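Local atomic coordinates of hydrogenase maturation factor (Thermoanaerobacter tengcongensis, PDB entry 3VTH), a protein that probably transfers the carbamoyl group of carbamoyl phosphate, at the cost of ATP, to the C-terminal cysteine of HypE during [NiFe]-hydrogenase maturation. Residues A[224-238]-A[323-337]. Sequence-based numbering, arbitrary orientation.
Sequences GGFHLAVNALDDEAV and FPIVMTSGNVSEEPI. With MG (magnesium ion), chain G; APC (diphosphomethylphosphonic acid adenosyl ester), chain F.
With CG of N231 turned opposite the backbone N (chi1 -176°) and CG of F323 held between its own N and carbonyl carbon (chi1 47°), the asparagine amide lies flat over one face of the phenyl ring. The two planes are only 16° apart, N231 CG rides 3.4 Å above the ring plane toward its rim, and N231 CB adds a CH-pi contact. Asparagine suits this place because OD1 also accepts from L233 N at 2.8 Å, closing an Asx turn that fixes the amide's rotation. A serine in place of F323 would probably leave the N231 amide without the ring face it stacks on.

Beyond this end the segments pair antiparallel. L228 and T328 exchange two bonds, L228 N to T328 O at 2.7 Å and T328 N to L228 O at 3.0 Å, while V326 N to V230 O and A232 N to P324 O continue the pairing; proline can take part there because it needs only its carbonyl. V230 and V326 lie side by side, pointing the same way, with their CG2 methyls 3.9 Å apart. At the other end G330 N reaches F226 O; a CB on G225 would collide with I337 CG1 and, at this backbone conformation, with the carbonyl O of G224, so glycine suits the place.

The pairing carries the nucleotide site of this YrdC-like domain. T328 OG1 donates to APC O1A at 2.6 Å, and S329 OG binds magnesium at 2.1 Å while donating to a lone pair of N331 OD1, which turns N331 ND2 toward APC O1G and the backbone O of V332. K245, from helix 235-245, bonds T328 OG1 and S329 O. L241 of that helix packs on L228, V326 and T328, and the paired strands 226-229 and 325-329 lie between strands 218-221 and 254-255 in the mixed sheet.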
loop_
_atom_site.group_PDB
_atom_site.type_symbol
_atom_site.label_atom_id
_atom_site.label_comp_id
_atom_site.label_asym_id
_atom_site.label_seq_id
_atom_site.Cartn_x
_atom_site.Cartn_y
_atom_site.Cartn_z
ATOM N N GLY A 224 -3.645 -10.806 8.848
ATOM C CA GLY A 224 -4.221 -9.468 8.974
ATOM C C GLY A 224 -5.733 -9.424 9.091
ATOM O O GLY A 224 -6.321 -8.357 9.284
ATOM N N GLY A 225 -6.366 -10.580 8.949
ATOM C CA GLY A 225 -7.812 -10.674 9.065
ATOM C C GLY A 225 -8.289 -11.882 8.301
ATOM O O GLY A 225 -7.494 -12.764 7.972
ATOM N N PHE A 226 -9.582 -11.913 8.000
ATOM C CA PHE A 226 -10.169 -13.030 7.283
ATOM C C PHE A 226 -10.136 -12.759 5.781
ATOM O O PHE A 226 -10.289 -11.608 5.364
ATOM C CB PHE A 226 -11.621 -13.257 7.740
ATOM C CG PHE A 226 -11.727 -14.012 9.032
ATOM C CD1 PHE A 226 -12.011 -15.376 9.031
ATOM C CD2 PHE A 226 -11.482 -13.374 10.251
ATOM C CE1 PHE A 226 -12.078 -16.087 10.209
ATOM C CE2 PHE A 226 -11.563 -14.083 11.445
ATOM C CZ PHE A 226 -11.861 -15.438 11.423
ATOM N N HIS A 227 -9.954 -13.820 4.993
ATOM C CA HIS A 227 -10.095 -13.759 3.539
ATOM C C HIS A 227 -11.036 -14.857 3.050
ATOM O O HIS A 227 -11.185 -15.900 3.696
ATOM C CB HIS A 227 -8.722 -13.850 2.839
ATOM C CG HIS A 227 -7.859 -12.662 3.112
ATOM N ND1 HIS A 227 -7.070 -12.569 4.242
ATOM C CD2 HIS A 227 -7.739 -11.476 2.470
ATOM C CE1 HIS A 227 -6.472 -11.391 4.263
ATOM N NE2 HIS A 227 -6.863 -10.708 3.201
ATOM N N LEU A 228 -11.681 -14.601 1.924
ATOM C CA LEU A 228 -12.599 -15.563 1.327
ATOM C C LEU A 228 -11.883 -16.139 0.144
ATOM O O LEU A 228 -11.296 -15.394 -0.662
ATOM C CB LEU A 228 -13.887 -14.885 0.874
ATOM C CG LEU A 228 -14.736 -14.276 1.987
ATOM C CD1 LEU A 228 -15.579 -13.098 1.479
ATOM C CD2 LEU A 228 -15.597 -15.358 2.640
ATOM N N ALA A 229 -11.929 -17.463 0.047
ATOM C CA ALA A 229 -11.242 -18.194 -1.003
ATOM C C ALA A 229 -12.166 -19.141 -1.748
ATOM O O ALA A 229 -13.093 -19.730 -1.161
ATOM C CB ALA A 229 -10.051 -18.963 -0.417
ATOM N N VAL A 230 -11.918 -19.255 -3.052
ATOM C CA VAL A 230 -12.516 -20.277 -3.896
ATOM C C VAL A 230 -11.464 -20.744 -4.890
ATOM O O VAL A 230 -10.483 -20.045 -5.137
ATOM C CB VAL A 230 -13.788 -19.785 -4.690
ATOM C CG1 VAL A 230 -14.925 -19.437 -3.750
ATOM C CG2 VAL A 230 -13.477 -18.614 -5.660
ATOM N N ASN A 231 -11.691 -21.914 -5.483
ATOM C CA ASN A 231 -10.914 -22.367 -6.630
ATOM C C ASN A 231 -10.935 -21.323 -7.755
ATOM O O ASN A 231 -11.986 -21.075 -8.359
ATOM C CB ASN A 231 -11.498 -23.701 -7.130
ATOM C CG ASN A 231 -10.708 -24.318 -8.269
ATOM O OD1 ASN A 231 -9.808 -23.704 -8.841
ATOM N ND2 ASN A 231 -11.043 -25.551 -8.602
ATOM N N ALA A 232 -9.775 -20.750 -8.065
ATOM C CA ALA A 232 -9.674 -19.730 -9.132
ATOM C C ALA A 232 -9.808 -20.301 -10.551
ATOM O O ALA A 232 -9.817 -19.544 -11.530
ATOM C CB ALA A 232 -8.374 -18.927 -8.993
ATOM N N LEU A 233 -9.889 -21.628 -10.667
ATOM C CA LEU A 233 -10.170 -22.262 -11.961
ATOM C C LEU A 233 -11.655 -22.621 -12.105
ATOM O O LEU A 233 -12.098 -23.074 -13.179
ATOM C CB LEU A 233 -9.310 -23.529 -12.171
ATOM C CG LEU A 233 -7.771 -23.446 -12.167
ATOM C CD1 LEU A 233 -7.165 -24.803 -12.557
ATOM C CD2 LEU A 233 -7.271 -22.383 -13.106
ATOM N N ASP A 234 -12.424 -22.405 -11.035
ATOM C CA ASP A 234 -13.837 -22.803 -11.002
ATOM C C ASP A 234 -14.781 -21.626 -11.311
ATOM O O ASP A 234 -15.059 -20.793 -10.435
ATOM C CB ASP A 234 -14.161 -23.468 -9.644
ATOM C CG ASP A 234 -15.541 -24.123 -9.605
ATOM O OD1 ASP A 234 -16.463 -23.652 -10.290
ATOM O OD2 ASP A 234 -15.712 -25.107 -8.849
ATOM N N ASP A 235 -15.269 -21.592 -12.556
ATOM C CA ASP A 235 -16.179 -20.553 -13.067
ATOM C C ASP A 235 -17.377 -20.253 -12.155
ATOM O O ASP A 235 -17.637 -19.091 -11.839
ATOM C CB ASP A 235 -16.723 -20.929 -14.457
ATOM C CG ASP A 235 -15.814 -20.499 -15.611
ATOM O OD1 ASP A 235 -16.318 -20.402 -16.751
ATOM O OD2 ASP A 235 -14.611 -20.289 -15.418
ATOM N N GLU A 236 -18.116 -21.283 -11.741
ATOM C CA GLU A 236 -19.330 -21.041 -10.955
ATOM C C GLU A 236 -19.019 -20.645 -9.503
ATOM O O GLU A 236 -19.768 -19.861 -8.904
ATOM C CB GLU A 236 -20.361 -22.194 -11.070
ATOM C CG GLU A 236 -20.428 -23.130 -9.882
ATOM C CD GLU A 236 -21.504 -24.204 -10.028
ATOM O OE1 GLU A 236 -22.667 -23.863 -10.332
ATOM O OE2 GLU A 236 -21.182 -25.396 -9.818
ATOM N N ALA A 237 -17.897 -21.138 -8.963
ATOM C CA ALA A 237 -17.491 -20.792 -7.603
ATOM C C ALA A 237 -17.171 -19.308 -7.519
ATOM O O ALA A 237 -17.548 -18.640 -6.556
ATOM C CB ALA A 237 -16.287 -21.627 -7.146
ATOM N N VAL A 238 -16.476 -18.811 -8.541
ATOM C CA VAL A 238 -16.109 -17.399 -8.647
ATOM C C VAL A 238 -17.363 -16.541 -8.789
ATOM O O VAL A 238 -17.494 -15.537 -8.088
ATOM C CB VAL A 238 -15.107 -17.151 -9.813
ATOM C CG1 VAL A 238 -14.859 -15.638 -10.052
ATOM C CG2 VAL A 238 -13.797 -17.867 -9.539
ATOM N N PHE A 323 -4.820 -26.325 -7.546
ATOM C CA PHE A 323 -5.372 -25.178 -8.265
ATOM C C PHE A 323 -5.069 -23.919 -7.483
ATOM O O PHE A 323 -5.004 -23.969 -6.252
ATOM C CB PHE A 323 -6.898 -25.328 -8.533
ATOM C CG PHE A 323 -7.709 -25.770 -7.327
ATOM C CD1 PHE A 323 -8.009 -24.875 -6.287
ATOM C CD2 PHE A 323 -8.164 -27.084 -7.231
ATOM C CE1 PHE A 323 -8.755 -25.289 -5.168
ATOM C CE2 PHE A 323 -8.915 -27.510 -6.133
ATOM C CZ PHE A 323 -9.210 -26.613 -5.093
ATOM N N PRO A 324 -4.866 -22.787 -8.188
ATOM C CA PRO A 324 -4.705 -21.523 -7.480
ATOM C C PRO A 324 -6.037 -21.084 -6.885
ATOM O O PRO A 324 -7.099 -21.561 -7.313
ATOM C CB PRO A 324 -4.269 -20.542 -8.576
ATOM C CG PRO A 324 -4.224 -21.318 -9.873
ATOM C CD PRO A 324 -4.889 -22.623 -9.656
ATOM N N ILE A 325 -5.993 -20.183 -5.912
ATOM C CA ILE A 325 -7.225 -19.750 -5.260
ATOM C C ILE A 325 -7.365 -18.234 -5.184
ATOM O O ILE A 325 -6.398 -17.534 -4.929
ATOM C CB ILE A 325 -7.342 -20.328 -3.830
ATOM C CG1 ILE A 325 -6.095 -19.952 -3.005
ATOM C CG2 ILE A 325 -7.567 -21.862 -3.882
ATOM C CD1 ILE A 325 -6.133 -20.370 -1.526
ATOM N N VAL A 326 -8.591 -17.749 -5.368
ATOM C CA VAL A 326 -8.955 -16.371 -5.053
ATOM C C VAL A 326 -8.694 -16.134 -3.570
ATOM O O VAL A 326 -8.909 -17.025 -2.750
ATOM C CB VAL A 326 -10.445 -16.119 -5.350
ATOM C CG1 VAL A 326 -10.923 -14.771 -4.781
ATOM C CG2 VAL A 326 -10.689 -16.188 -6.851
ATOM N N MET A 327 -8.180 -14.950 -3.248
ATOM C CA MET A 327 -8.113 -14.472 -1.883
ATOM C C MET A 327 -8.641 -13.049 -1.927
ATOM O O MET A 327 -7.979 -12.154 -2.472
ATOM C CB MET A 327 -6.666 -14.477 -1.365
ATOM C CG MET A 327 -6.124 -15.858 -1.088
ATOM S SD MET A 327 -6.933 -16.580 0.353
ATOM C CE MET A 327 -5.769 -16.135 1.648
ATOM N N THR A 328 -9.828 -12.849 -1.372
ATOM C CA THR A 328 -10.431 -11.526 -1.315
ATOM C C THR A 328 -10.738 -11.283 0.145
ATOM O O THR A 328 -10.917 -12.230 0.902
ATOM C CB THR A 328 -11.692 -11.405 -2.234
ATOM O OG1 THR A 328 -12.123 -10.032 -2.289
ATOM C CG2 THR A 328 -12.838 -12.280 -1.742
ATOM N N SER A 329 -10.774 -10.025 0.560
ATOM C CA SER A 329 -10.890 -9.756 1.981
ATOM C C SER A 329 -12.270 -10.191 2.486
ATOM O O SER A 329 -13.275 -10.091 1.775
ATOM C CB SER A 329 -10.578 -8.283 2.293
ATOM O OG SER A 329 -11.571 -7.435 1.755
ATOM N N GLY A 330 -12.281 -10.712 3.708
ATOM C CA GLY A 330 -13.478 -11.256 4.330
ATOM C C GLY A 330 -14.326 -10.172 4.956
ATOM O O GLY A 330 -14.153 -9.834 6.131
ATOM N N ASN A 331 -15.229 -9.622 4.147
ATOM C CA ASN A 331 -16.174 -8.589 4.567
ATOM C C ASN A 331 -17.272 -8.497 3.514
ATOM O O ASN A 331 -17.095 -8.983 2.387
ATOM C CB ASN A 331 -15.475 -7.233 4.735
ATOM C CG ASN A 331 -14.536 -6.900 3.576
ATOM O OD1 ASN A 331 -13.337 -7.182 3.641
ATOM N ND2 ASN A 331 -15.076 -6.288 2.513
ATOM N N VAL A 332 -18.409 -7.903 3.868
ATOM C CA VAL A 332 -19.346 -7.514 2.822
ATOM C C VAL A 332 -18.682 -6.349 2.098
ATOM O O VAL A 332 -17.898 -5.588 2.701
ATOM C CB VAL A 332 -20.802 -7.208 3.333
ATOM C CG1 VAL A 332 -20.812 -6.261 4.514
ATOM C CG2 VAL A 332 -21.699 -6.654 2.197
ATOM N N SER A 333 -18.944 -6.247 0.799
ATOM C CA SER A 333 -18.402 -5.162 -0.004
ATOM C C SER A 333 -18.452 -3.843 0.783
ATOM O O SER A 333 -19.467 -3.530 1.402
ATOM C CB SER A 333 -19.179 -5.032 -1.320
ATOM O OG SER A 333 -18.391 -4.352 -2.288
ATOM N N GLU A 334 -17.325 -3.126 0.791
ATOM C CA GLU A 334 -17.192 -1.743 1.312
ATOM C C GLU A 334 -17.028 -1.574 2.831
ATOM O O GLU A 334 -16.860 -0.454 3.315
ATOM C CB GLU A 334 -18.294 -0.812 0.773
ATOM C CG GLU A 334 -18.278 -0.650 -0.746
ATOM C CD GLU A 334 -19.509 0.054 -1.275
ATOM O OE1 GLU A 334 -19.826 -0.139 -2.467
ATOM O OE2 GLU A 334 -20.170 0.795 -0.507
ATOM N N GLU A 335 -17.052 -2.683 3.567
ATOM C CA GLU A 335 -16.801 -2.671 5.004
ATOM C C GLU A 335 -15.372 -3.152 5.304
ATOM O O GLU A 335 -14.811 -3.916 4.536
ATOM C CB GLU A 335 -17.834 -3.551 5.729
ATOM C CG GLU A 335 -19.256 -2.984 5.683
ATOM C CD GLU A 335 -20.278 -3.807 6.470
ATOM O OE1 GLU A 335 -19.898 -4.631 7.349
ATOM O OE2 GLU A 335 -21.480 -3.619 6.208
ATOM N N PRO A 336 -14.787 -2.708 6.429
ATOM C CA PRO A 336 -13.430 -3.170 6.785
ATOM C C PRO A 336 -13.336 -4.704 6.920
ATOM O O PRO A 336 -14.281 -5.343 7.392
ATOM C CB PRO A 336 -13.178 -2.533 8.157
ATOM C CG PRO A 336 -14.208 -1.434 8.299
ATOM C CD PRO A 336 -15.383 -1.831 7.460
ATOM N N ILE A 337 -12.205 -5.268 6.506
ATOM C CA ILE A 337 -11.890 -6.687 6.708
ATOM C C ILE A 337 -12.171 -7.147 8.155
ATOM O O ILE A 337 -11.811 -6.454 9.115
ATOM C CB ILE A 337 -10.403 -6.968 6.288
ATOM C CG1 ILE A 337 -10.078 -8.465 6.286
ATOM C CG2 ILE A 337 -9.372 -6.146 7.156
ATOM C CD1 ILE A 337 -8.649 -8.763 5.703
HETATM MG MG MG G . -11.281 -5.877 0.349
HETATM P PG APC F . -14.066 -4.747 -0.916
HETATM O O1G APC F . -13.365 -5.761 -0.048
HETATM O O2G APC F . -14.846 -5.392 -2.036
HETATM O O3G APC F . -14.865 -3.724 -0.162
HETATM P PB APC F . -11.462 -4.235 -2.042
HETATM O O1B APC F . -10.706 -4.272 -0.750
HETATM O O2B APC F . -10.986 -3.192 -3.034
HETATM O O3B APC F . -12.977 -3.832 -1.683
HETATM P PA APC F . -10.250 -7.117 -2.366
HETATM O O1A APC F . -10.455 -8.312 -3.267
HETATM O O2A APC F . -10.225 -7.413 -0.910
HETATM C C3A APC F . -11.533 -5.885 -2.816
HETATM O "O5'" APC F . -8.835 -6.405 -2.668
HETATM C "C5'" APC F . -7.982 -6.758 -3.753
HETATM C "C4'" APC F . -7.454 -5.473 -4.385
HETATM O "O4'" APC F . -6.506 -5.864 -5.386
HETATM C "C3'" APC F . -8.581 -4.712 -5.089
HETATM O "O3'" APC F . -8.477 -3.292 -4.881
HETATM C "C2'" APC F . -8.340 -5.001 -6.556
HETATM O "O2'" APC F . -8.899 -3.993 -7.420
HETATM C "C1'" APC F . -6.825 -5.191 -6.603
HETATM N N9 APC F . -6.550 -6.025 -7.768
HETATM C C8 APC F . -6.745 -7.365 -7.897
HETATM N N7 APC F . -6.417 -7.759 -9.152
HETATM C C5 APC F . -6.016 -6.662 -9.829
HETATM C C6 APC F . -5.542 -6.354 -11.196
HETATM N N6 APC F . -5.414 -7.328 -12.121
HETATM N N1 APC F . -5.236 -5.070 -11.487
HETATM C C2 APC F . -5.338 -4.079 -10.578
HETATM N N3 APC F . -5.766 -4.265 -9.319
HETATM C C4 APC F . -6.107 -5.519 -8.908
HETATM O O HOH W 1 -11.592 -4.625 2.157
#